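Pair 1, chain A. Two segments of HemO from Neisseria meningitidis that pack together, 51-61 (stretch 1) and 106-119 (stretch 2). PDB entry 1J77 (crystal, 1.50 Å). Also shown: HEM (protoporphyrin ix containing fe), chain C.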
# COMPACT_ATOMS: atom_id res chain seq x y z
N VAL A 51 4.27 7.27 4.96
CA VAL A 51 3.52 7.02 6.17
C VAL A 51 2.88 5.66 6.12
O VAL A 51 2.92 4.87 7.10
CB VAL A 51 2.43 8.10 6.42
CG1 VAL A 51 1.56 7.79 7.62
CG2 VAL A 51 3.08 9.43 6.60
N PHE A 52 2.24 5.35 5.01
CA PHE A 52 1.62 4.04 4.88
C PHE A 52 2.64 2.91 5.03
O PHE A 52 2.40 1.90 5.73
CB PHE A 52 0.84 3.90 3.57
CG PHE A 52 0.16 2.55 3.46
CD1 PHE A 52 -1.00 2.28 4.18
CD2 PHE A 52 0.67 1.59 2.66
CE1 PHE A 52 -1.61 1.03 4.09
CE2 PHE A 52 0.04 0.35 2.57
CZ PHE A 52 -1.06 0.11 3.28
N HIS A 53 3.74 3.01 4.31
CA HIS A 53 4.74 1.93 4.37
C HIS A 53 5.44 1.88 5.73
O HIS A 53 5.79 0.81 6.20
CB HIS A 53 5.70 2.05 3.18
CG HIS A 53 5.09 1.49 1.94
ND1 HIS A 53 4.48 2.25 0.95
CD2 HIS A 53 4.88 0.20 1.61
CE1 HIS A 53 4.01 1.43 0.02
NE2 HIS A 53 4.23 0.19 0.41
N LYS A 54 5.61 3.00 6.40
CA LYS A 54 6.11 2.92 7.78
C LYS A 54 5.15 2.14 8.68
O LYS A 54 5.57 1.33 9.51
CB LYS A 54 6.37 4.33 8.33
CG LYS A 54 6.73 4.38 9.83
CD LYS A 54 7.98 3.69 10.17
CE LYS A 54 8.22 3.69 11.71
NZ LYS A 54 9.64 3.37 12.02
N ALA A 55 3.87 2.40 8.55
CA ALA A 55 2.82 1.80 9.35
C ALA A 55 2.77 0.28 9.25
O ALA A 55 2.17 -0.37 10.11
CB ALA A 55 1.46 2.39 8.98
N VAL A 56 3.29 -0.27 8.15
CA VAL A 56 3.27 -1.71 8.01
C VAL A 56 4.62 -2.36 8.20
O VAL A 56 4.74 -3.58 8.12
CB VAL A 56 2.64 -2.18 6.68
CG1 VAL A 56 1.15 -1.81 6.56
CG2 VAL A 56 3.47 -1.71 5.47
N ASP A 57 5.63 -1.56 8.51
CA ASP A 57 7.00 -2.02 8.63
C ASP A 57 7.20 -3.14 9.64
O ASP A 57 7.90 -4.07 9.35
CB ASP A 57 7.94 -0.84 8.92
CG ASP A 57 9.34 -1.16 8.54
OD1 ASP A 57 10.25 -1.12 9.42
OD2 ASP A 57 9.57 -1.54 7.37
N HIS A 58 6.56 -2.99 10.78
CA HIS A 58 6.68 -3.98 11.87
C HIS A 58 5.94 -5.29 11.50
O HIS A 58 6.22 -6.37 12.09
CB HIS A 58 6.12 -3.39 13.16
CG HIS A 58 4.63 -3.21 13.16
ND1 HIS A 58 3.99 -2.33 12.30
CD2 HIS A 58 3.64 -3.85 13.84
CE1 HIS A 58 2.68 -2.41 12.49
NE2 HIS A 58 2.44 -3.34 13.40
N ILE A 59 4.99 -5.22 10.58
CA ILE A 59 4.28 -6.42 10.15
C ILE A 59 5.17 -7.22 9.19
O ILE A 59 5.23 -8.44 9.27
CB ILE A 59 2.93 -6.05 9.50
CG1 ILE A 59 2.09 -5.23 10.48
CG2 ILE A 59 2.19 -7.35 9.03
CD1 ILE A 59 0.76 -4.74 9.91
N TYR A 60 5.88 -6.53 8.30
CA TYR A 60 6.80 -7.19 7.36
C TYR A 60 7.92 -7.89 8.10
O TYR A 60 8.43 -8.91 7.65
CB TYR A 60 7.38 -6.25 6.28
CG TYR A 60 6.45 -6.07 5.07
CD1 TYR A 60 5.66 -4.93 4.92
CD2 TYR A 60 6.39 -7.01 4.06
CE1 TYR A 60 4.81 -4.77 3.84
CE2 TYR A 60 5.56 -6.87 2.98
CZ TYR A 60 4.76 -5.75 2.87
OH TYR A 60 3.94 -5.64 1.75
N LYS A 61 8.23 -7.35 9.29
CA LYS A 61 9.34 -7.88 10.08
C LYS A 61 8.86 -8.80 11.19
O LYS A 61 9.66 -9.25 12.05
CB LYS A 61 10.12 -6.73 10.71
CG LYS A 61 10.90 -5.87 9.72
CD LYS A 61 11.40 -4.55 10.31
CE LYS A 61 12.36 -3.83 9.39
NZ LYS A 61 12.72 -2.44 9.84
N LYS A 106 -5.85 -8.99 12.31
CA LYS A 106 -6.10 -7.71 11.63
C LYS A 106 -4.82 -7.29 10.91
O LYS A 106 -4.90 -6.70 9.81
CB LYS A 106 -6.58 -6.63 12.60
CG LYS A 106 -8.05 -6.79 13.04
CD LYS A 106 -8.44 -5.76 14.08
CE LYS A 106 -9.30 -4.69 13.48
NZ LYS A 106 -9.77 -3.66 14.47
N ALA A 107 -3.63 -7.57 11.48
CA ALA A 107 -2.38 -7.20 10.82
C ALA A 107 -2.19 -7.93 9.50
O ALA A 107 -1.56 -7.43 8.59
CB ALA A 107 -1.14 -7.38 11.76
N ILE A 108 -2.75 -9.13 9.38
CA ILE A 108 -2.69 -9.88 8.12
C ILE A 108 -3.42 -9.11 7.00
O ILE A 108 -2.94 -9.10 5.89
CB ILE A 108 -3.23 -11.32 8.31
CG1 ILE A 108 -2.42 -12.04 9.38
CG2 ILE A 108 -3.14 -12.06 7.00
CD1 ILE A 108 -3.09 -13.31 9.89
N GLY A 109 -4.54 -8.50 7.34
CA GLY A 109 -5.23 -7.59 6.42
C GLY A 109 -4.42 -6.38 5.96
O GLY A 109 -4.49 -6.03 4.78
N TRP A 110 -3.68 -5.75 6.86
CA TRP A 110 -2.77 -4.67 6.49
C TRP A 110 -1.70 -5.15 5.57
O TRP A 110 -1.30 -4.47 4.62
CB TRP A 110 -2.13 -3.97 7.71
CG TRP A 110 -3.07 -3.14 8.49
CD1 TRP A 110 -4.13 -3.54 9.23
CD2 TRP A 110 -3.01 -1.72 8.61
NE1 TRP A 110 -4.76 -2.45 9.76
CE2 TRP A 110 -4.07 -1.32 9.43
CE3 TRP A 110 -2.15 -0.75 8.12
CZ2 TRP A 110 -4.31 0.04 9.77
CZ3 TRP A 110 -2.39 0.58 8.46
CH2 TRP A 110 -3.46 0.95 9.25
N LEU A 111 -1.17 -6.34 5.86
CA LEU A 111 -0.20 -6.91 4.99
C LEU A 111 -0.71 -7.18 3.54
O LEU A 111 -0.00 -6.90 2.58
CB LEU A 111 0.38 -8.19 5.63
CG LEU A 111 1.46 -8.88 4.80
CD1 LEU A 111 2.63 -8.06 4.53
CD2 LEU A 111 1.86 -10.20 5.47
N TYR A 112 -1.89 -7.75 3.44
CA TYR A 112 -2.58 -7.93 2.15
C TYR A 112 -2.68 -6.58 1.40
O TYR A 112 -2.26 -6.48 0.23
CB TYR A 112 -3.98 -8.53 2.39
CG TYR A 112 -4.88 -8.39 1.18
CD1 TYR A 112 -4.75 -9.23 0.07
CD2 TYR A 112 -5.83 -7.40 1.16
CE1 TYR A 112 -5.55 -9.06 -1.04
CE2 TYR A 112 -6.64 -7.19 0.03
CZ TYR A 112 -6.50 -8.03 -1.07
OH TYR A 112 -7.33 -7.83 -2.19
N CYS A 113 -3.11 -5.54 2.09
CA CYS A 113 -3.31 -4.21 1.47
C CYS A 113 -1.98 -3.69 0.97
O CYS A 113 -1.85 -3.28 -0.18
CB CYS A 113 -3.88 -3.31 2.52
SG CYS A 113 -4.29 -1.70 1.98
N ALA A 114 -0.94 -3.70 1.82
CA ALA A 114 0.32 -3.21 1.35
C ALA A 114 0.95 -4.02 0.23
O ALA A 114 1.56 -3.47 -0.69
CB ALA A 114 1.34 -3.08 2.54
N GLU A 115 0.84 -5.36 0.32
CA GLU A 115 1.49 -6.16 -0.66
C GLU A 115 0.73 -6.09 -2.01
O GLU A 115 1.36 -6.03 -3.08
CB GLU A 115 1.74 -7.58 -0.14
CG GLU A 115 2.74 -8.36 -1.00
CD GLU A 115 4.06 -7.68 -1.20
OE1 GLU A 115 4.64 -7.11 -0.24
OE2 GLU A 115 4.59 -7.73 -2.32
N GLY A 116 -0.59 -6.07 -1.95
CA GLY A 116 -1.35 -5.87 -3.15
C GLY A 116 -1.10 -4.53 -3.83
O GLY A 116 -1.19 -4.45 -5.05
N SER A 117 -0.73 -3.50 -3.10
CA SER A 117 -0.44 -2.22 -3.68
C SER A 117 0.75 -2.25 -4.64
O SER A 117 0.83 -1.43 -5.56
CB SER A 117 -0.23 -1.19 -2.57
OG SER A 117 1.09 -1.22 -2.01
N ASN A 118 1.65 -3.20 -4.43
CA ASN A 118 2.81 -3.33 -5.29
C ASN A 118 2.36 -4.04 -6.55
O ASN A 118 2.80 -3.70 -7.66
CB ASN A 118 3.92 -4.11 -4.57
CG ASN A 118 4.42 -3.38 -3.29
OD1 ASN A 118 4.58 -2.15 -3.27
ND2 ASN A 118 4.68 -4.16 -2.23
N LEU A 119 1.50 -5.04 -6.37
CA LEU A 119 0.88 -5.75 -7.49
C LEU A 119 0.38 -4.71 -8.48
O LEU A 119 0.76 -4.69 -9.66
CB LEU A 119 -0.32 -6.57 -7.00
CG LEU A 119 -0.78 -7.75 -7.85
CD1 LEU A 119 -2.28 -7.90 -7.82
CD2 LEU A 119 -0.21 -7.70 -9.25
CHA HEM C . -4.62 -4.40 -7.13
CHB HEM C . -4.67 -0.21 -9.55
CHC HEM C . -3.57 2.16 -5.42
CHD HEM C . -4.01 -2.01 -2.94
C1A HEM C . -4.64 -3.48 -8.15
C2A HEM C . -4.70 -3.79 -9.60
C3A HEM C . -4.72 -2.62 -10.23
C4A HEM C . -4.67 -1.54 -9.25
CMA HEM C . -4.78 -2.42 -11.77
CAA HEM C . -4.69 -5.17 -10.31
CBA HEM C . -3.25 -5.50 -10.71
CGA HEM C . -3.13 -6.90 -11.29
O1A HEM C . -4.04 -7.73 -11.04
O2A HEM C . -2.11 -7.15 -12.01
C1B HEM C . -4.37 0.81 -8.65
C2B HEM C . -4.22 2.20 -9.00
C3B HEM C . -3.95 2.88 -7.85
C4B HEM C . -3.85 1.89 -6.77
CMB HEM C . -4.38 2.70 -10.46
CAB HEM C . -3.65 4.37 -7.68
CBB HEM C . -4.25 5.29 -8.43
C1C HEM C . -3.54 1.22 -4.42
C2C HEM C . -3.16 1.47 -3.03
C3C HEM C . -3.34 0.34 -2.35
C4C HEM C . -3.73 -0.71 -3.26
CMC HEM C . -2.78 2.86 -2.49
CAC HEM C . -3.12 0.07 -0.86
CBC HEM C . -3.09 1.09 -0.01
C1D HEM C . -4.22 -2.99 -3.85
C2D HEM C . -4.41 -4.37 -3.48
C3D HEM C . -4.62 -5.12 -4.76
C4D HEM C . -4.52 -4.11 -5.79
CMD HEM C . -4.40 -4.92 -2.05
CAD HEM C . -4.81 -6.62 -4.97
CBD HEM C . -6.21 -6.98 -5.38
CGD HEM C . -6.21 -8.49 -5.42
O1D HEM C . -6.46 -9.10 -4.35
O2D HEM C . -6.03 -9.08 -6.53
NA HEM C . -4.61 -2.12 -8.00
NB HEM C . -4.18 0.67 -7.29
NC HEM C . -3.86 -0.10 -4.50
ND HEM C . -4.30 -2.84 -5.25
FE HEM C . -4.35 -1.10 -6.25
O HOH W 1 4.75 -3.18 0.69
O HOH W 2 -2.42 -1.36 -6.43

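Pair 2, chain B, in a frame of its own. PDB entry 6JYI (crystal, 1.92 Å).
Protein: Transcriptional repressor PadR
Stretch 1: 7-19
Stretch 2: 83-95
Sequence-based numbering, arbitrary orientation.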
# COMPACT_ATOMS: atom_id res chain seq x y z
N MSE B 7 6.16 3.87 13.57
CA MSE B 7 5.86 4.99 14.46
C MSE B 7 4.93 6.04 13.82
O MSE B 7 4.20 6.72 14.50
CB MSE B 7 7.15 5.67 14.91
CG MSE B 7 7.97 4.83 15.92
SE MSE B 7 7.05 4.55 17.61
CE MSE B 7 7.12 6.38 18.35
N LYS B 8 5.01 6.15 12.49
CA LYS B 8 4.19 7.04 11.69
C LYS B 8 2.69 6.87 11.90
O LYS B 8 1.93 7.82 11.71
CB LYS B 8 4.56 6.84 10.23
CG LYS B 8 4.47 8.02 9.38
CD LYS B 8 5.39 7.87 8.13
CE LYS B 8 6.84 8.31 8.40
NZ LYS B 8 7.69 8.16 7.18
N GLY B 9 2.26 5.66 12.27
CA GLY B 9 0.89 5.43 12.73
C GLY B 9 0.39 6.46 13.73
O GLY B 9 -0.77 6.85 13.67
N ARG B 10 1.24 6.86 14.68
CA ARG B 10 0.89 7.86 15.68
C ARG B 10 0.54 9.22 15.01
O ARG B 10 -0.37 9.92 15.43
CB ARG B 10 2.05 8.06 16.63
CG ARG B 10 2.43 6.84 17.44
CD ARG B 10 3.87 6.95 17.93
NE ARG B 10 4.13 8.16 18.74
CZ ARG B 10 4.21 8.20 20.07
NH1 ARG B 10 4.02 7.10 20.79
NH2 ARG B 10 4.49 9.34 20.69
N ASP B 11 1.24 9.54 13.95
CA ASP B 11 1.00 10.84 13.24
C ASP B 11 -0.26 10.87 12.43
O ASP B 11 -0.80 11.95 12.21
CB ASP B 11 2.19 11.19 12.38
CG ASP B 11 3.42 11.15 13.16
OD1 ASP B 11 3.48 11.91 14.13
OD2 ASP B 11 4.33 10.33 12.86
N VAL B 12 -0.76 9.70 12.02
CA VAL B 12 -2.08 9.66 11.43
C VAL B 12 -3.11 10.19 12.44
O VAL B 12 -3.93 11.05 12.11
CB VAL B 12 -2.52 8.23 10.98
CG1 VAL B 12 -3.94 8.28 10.48
CG2 VAL B 12 -1.58 7.62 9.90
N VAL B 13 -3.03 9.68 13.67
CA VAL B 13 -3.94 10.08 14.73
C VAL B 13 -3.72 11.53 15.12
O VAL B 13 -4.67 12.29 15.19
CB VAL B 13 -3.81 9.16 15.97
CG1 VAL B 13 -4.62 9.70 17.14
CG2 VAL B 13 -4.25 7.72 15.57
N LEU B 14 -2.47 11.93 15.33
CA LEU B 14 -2.19 13.34 15.70
C LEU B 14 -2.63 14.28 14.64
O LEU B 14 -3.26 15.34 14.92
CB LEU B 14 -0.70 13.55 16.02
CG LEU B 14 -0.24 12.80 17.27
CD1 LEU B 14 1.33 12.79 17.39
CD2 LEU B 14 -0.83 13.44 18.52
N GLY B 15 -2.34 13.95 13.38
CA GLY B 15 -2.84 14.79 12.32
C GLY B 15 -4.33 14.96 12.26
O GLY B 15 -4.84 16.07 12.01
N LEU B 16 -5.06 13.89 12.49
CA LEU B 16 -6.51 13.98 12.50
C LEU B 16 -7.00 14.95 13.58
O LEU B 16 -7.84 15.83 13.33
CB LEU B 16 -7.10 12.59 12.73
CG LEU B 16 -7.17 11.68 11.52
CD1 LEU B 16 -7.73 10.28 11.95
CD2 LEU B 16 -8.03 12.30 10.40
N LEU B 17 -6.38 14.85 14.76
CA LEU B 17 -6.75 15.68 15.91
C LEU B 17 -6.32 17.15 15.78
O LEU B 17 -6.87 18.01 16.45
CB LEU B 17 -6.21 15.04 17.20
CG LEU B 17 -6.83 13.69 17.54
CD1 LEU B 17 -6.17 13.03 18.79
CD2 LEU B 17 -8.33 13.85 17.76
N MSE B 18 -5.39 17.43 14.88
CA MSE B 18 -4.97 18.81 14.58
C MSE B 18 -6.12 19.78 14.27
O MSE B 18 -6.12 20.88 14.77
CB MSE B 18 -3.92 18.84 13.45
CG MSE B 18 -2.60 18.36 13.86
SE MSE B 18 -1.70 19.63 15.06
CE MSE B 18 -1.52 21.13 13.86
N GLN B 19 -7.11 19.38 13.48
CA GLN B 19 -8.24 20.31 13.24
C GLN B 19 -9.19 20.47 14.41
O GLN B 19 -9.53 21.60 14.80
CB GLN B 19 -9.08 19.86 12.06
CG GLN B 19 -10.22 20.81 11.81
CD GLN B 19 -10.72 20.76 10.39
OE1 GLN B 19 -9.99 21.08 9.45
NE2 GLN B 19 -11.99 20.37 10.22
N GLU B 83 3.67 19.30 18.47
CA GLU B 83 5.08 19.29 18.19
C GLU B 83 5.54 17.99 17.50
O GLU B 83 6.29 18.03 16.52
CB GLU B 83 5.86 19.52 19.50
CG GLU B 83 7.29 19.83 19.26
CD GLU B 83 7.54 21.16 18.53
OE1 GLU B 83 6.74 22.12 18.65
OE2 GLU B 83 8.59 21.24 17.85
N GLU B 84 5.10 16.84 17.99
CA GLU B 84 5.38 15.57 17.33
C GLU B 84 4.81 15.60 15.89
O GLU B 84 5.50 15.22 14.95
CB GLU B 84 4.78 14.38 18.10
CG GLU B 84 5.04 13.05 17.41
CD GLU B 84 4.66 11.83 18.22
OE1 GLU B 84 4.42 11.95 19.45
OE2 GLU B 84 4.66 10.73 17.62
N PHE B 85 3.57 16.05 15.72
CA PHE B 85 3.00 16.11 14.35
C PHE B 85 3.87 16.99 13.43
O PHE B 85 4.25 16.58 12.32
CB PHE B 85 1.60 16.66 14.35
CG PHE B 85 1.03 16.74 12.97
CD1 PHE B 85 0.74 15.58 12.27
CD2 PHE B 85 0.84 17.97 12.36
CE1 PHE B 85 0.25 15.66 10.95
CE2 PHE B 85 0.30 18.04 11.06
CZ PHE B 85 0.04 16.90 10.40
N TYR B 86 4.20 18.19 13.89
CA TYR B 86 4.97 19.09 13.06
C TYR B 86 6.39 18.56 12.77
O TYR B 86 6.90 18.75 11.67
CB TYR B 86 4.99 20.52 13.57
CG TYR B 86 3.78 21.34 13.19
CD1 TYR B 86 3.54 21.69 11.85
CD2 TYR B 86 2.86 21.74 14.14
CE1 TYR B 86 2.44 22.45 11.51
CE2 TYR B 86 1.75 22.50 13.79
CZ TYR B 86 1.52 22.83 12.49
OH TYR B 86 0.46 23.61 12.13
N GLN B 87 6.98 17.85 13.73
CA GLN B 87 8.24 17.18 13.46
C GLN B 87 8.09 16.13 12.36
O GLN B 87 8.92 16.06 11.44
CB GLN B 87 8.82 16.59 14.75
CG GLN B 87 9.46 17.65 15.70
CD GLN B 87 9.98 17.05 17.02
OE1 GLN B 87 9.82 15.85 17.29
NE2 GLN B 87 10.60 17.88 17.84
N TYR B 88 7.02 15.33 12.42
CA TYR B 88 6.75 14.33 11.41
C TYR B 88 6.73 15.00 10.04
O TYR B 88 7.39 14.54 9.10
CB TYR B 88 5.41 13.58 11.74
CG TYR B 88 4.67 13.11 10.53
CD1 TYR B 88 5.17 12.06 9.75
CD2 TYR B 88 3.51 13.74 10.13
CE1 TYR B 88 4.49 11.64 8.57
CE2 TYR B 88 2.80 13.32 8.98
CZ TYR B 88 3.32 12.26 8.22
OH TYR B 88 2.70 11.89 7.08
N MSE B 89 5.99 16.11 9.93
CA MSE B 89 5.83 16.80 8.68
C MSE B 89 7.11 17.30 8.05
O MSE B 89 7.13 17.53 6.84
CB MSE B 89 4.81 17.95 8.79
CG MSE B 89 3.41 17.50 9.01
SE MSE B 89 2.57 16.60 7.46
CE MSE B 89 2.19 18.17 6.40
N GLN B 90 8.15 17.50 8.87
CA GLN B 90 9.48 17.94 8.37
C GLN B 90 10.36 16.75 8.01
O GLN B 90 11.44 16.94 7.53
CB GLN B 90 10.22 18.75 9.44
CG GLN B 90 9.52 20.03 9.87
N THR B 91 9.91 15.51 8.26
CA THR B 91 10.80 14.36 7.94
C THR B 91 10.80 14.05 6.45
O THR B 91 9.87 14.46 5.72
CB THR B 91 10.37 13.07 8.68
OG1 THR B 91 9.02 12.72 8.35
CG2 THR B 91 10.52 13.22 10.19
N PRO B 92 11.82 13.28 5.96
CA PRO B 92 11.78 12.87 4.57
C PRO B 92 10.52 12.03 4.24
O PRO B 92 10.05 11.27 5.07
CB PRO B 92 13.03 12.01 4.41
CG PRO B 92 13.95 12.44 5.53
CD PRO B 92 13.05 12.83 6.64
N VAL B 93 9.99 12.18 3.03
CA VAL B 93 8.82 11.42 2.61
C VAL B 93 9.24 9.99 2.28
O VAL B 93 10.00 9.74 1.35
CB VAL B 93 8.13 12.07 1.40
CG1 VAL B 93 7.00 11.16 0.85
CG2 VAL B 93 7.59 13.49 1.78
N GLU B 94 8.69 9.05 3.03
CA GLU B 94 8.93 7.61 2.80
C GLU B 94 8.26 7.09 1.54
O GLU B 94 7.12 7.46 1.21
CB GLU B 94 8.37 6.84 3.98
CG GLU B 94 8.74 5.41 4.05
CD GLU B 94 8.22 4.73 5.33
OE1 GLU B 94 7.70 5.44 6.23
OE2 GLU B 94 8.31 3.48 5.38
N LYS B 95 8.96 6.20 0.85
CA LYS B 95 8.40 5.49 -0.31
C LYS B 95 7.12 4.73 0.03
O LYS B 95 6.89 4.33 1.19
CB LYS B 95 9.46 4.53 -0.91
CG LYS B 95 9.69 3.22 -0.09
CD LYS B 95 10.57 2.18 -0.75
CE LYS B 95 9.78 1.00 -1.44
NZ LYS B 95 8.69 0.26 -0.61
O HOH W 3 5.82 10.84 15.32

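Pair 1 and pair 2 build the same frame: two helices crossing at a steep angle, their N-to-C directions 123° apart in pair 1 and 116° in pair 2, with axes approaching to 9.7 and 9.3 Å. The backbone of 14 central residues superposes at 0.8 Å, and the buried surfaces, 605 and 623 Å², are nearly equal. What differs is the chemistry that fills the gap.

The central match is V56(A) with D11(B) on the first helix and A114(A) with Y88(B) on the second; all four point toward the partner helix. In pair 1 two small residues meet, V56(A) CG2 lying 3.9 Å from A114(A) CB. In pair 2 the partner is a large ring, and the aspartate lays its CB over the face of it, 3.8 Å from D11(B) CB to the centroid of the Y88(B) ring, while D11(B) CG is 3.4 Å from Y88(B) CB. The carboxylate also meets a water, which lies 2.8 Å from D11(B) OD1 and 2.6 Å from E84(B) OE2, between two acids whose D11(B) OD1 and E84(B) OE2 are 3.9 Å apart.

E84(B) stands where pair 1 has W110(A). The tryptophan fills its site with surface: V56(A) CG1 reaches the ring edge, 3.8 Å from W110(A) CE3, and A55(A) CB sits 4.3 Å from W110(A) CZ3. The glutamate is held by charge instead. R10(B), matched to A55(A), sends R10(B) NE to E84(B) OE2 and R10(B) NH2 to E84(B) OE1, both at 2.9 Å and nearly straight, a two-pronged salt bridge. A short residue against a broad ring becomes a long residue against an acid.

I59(A) and L14(B) are the conservative match. I59(A) CD1 packs at 3.7 Å on W110(A) CB, while L14(B) CD1 lies 3.6 Å from E84(B) CD, so an aliphatic residue covers either occupant of that site.

The most instructive exchange is one of size. Y60(A) covers L111(A), whose CD1 lies 3.7 Å from the centroid of the Y60(A) ring and over its face; the tyrosine then reaches on, Y60(A) OH donating to E115(A) OE1 at 2.6 Å. In pair 2 the large residue changes helix: G15(B) matches Y60(A), and F85(B) matches L111(A). F85(B) CE1 comes within 3.5 Å of G15(B) CA, and a CB at that glycine would clash with this same ring atom. The phenylalanine thus sits as a knob among D11(B), L14(B), G15(B) and M18(B), with M18(B) CG, of a selenomethionine, over its face.

At another match, H53(A) and K8(B) both start sideways and bring their ends nearer. H53(A) NE2 lies 4.2 Å from S117(A) OG. K8(B) NZ makes a salt bridge at 2.9 Å to E94(B) OE1, a residue with no match in the superposition. S117(A) and T91(B), also matched, both point inward and turn their hydroxyls back onto their own chain: S117(A) OG donates to A114(A) O at 2.7 Å, and T91(B) OG1 to Y88(B) O at 2.6 Å. The rule is complementarity across the gap: bulk may come from either helix, and charge may replace apolar surface when its partner is supplied.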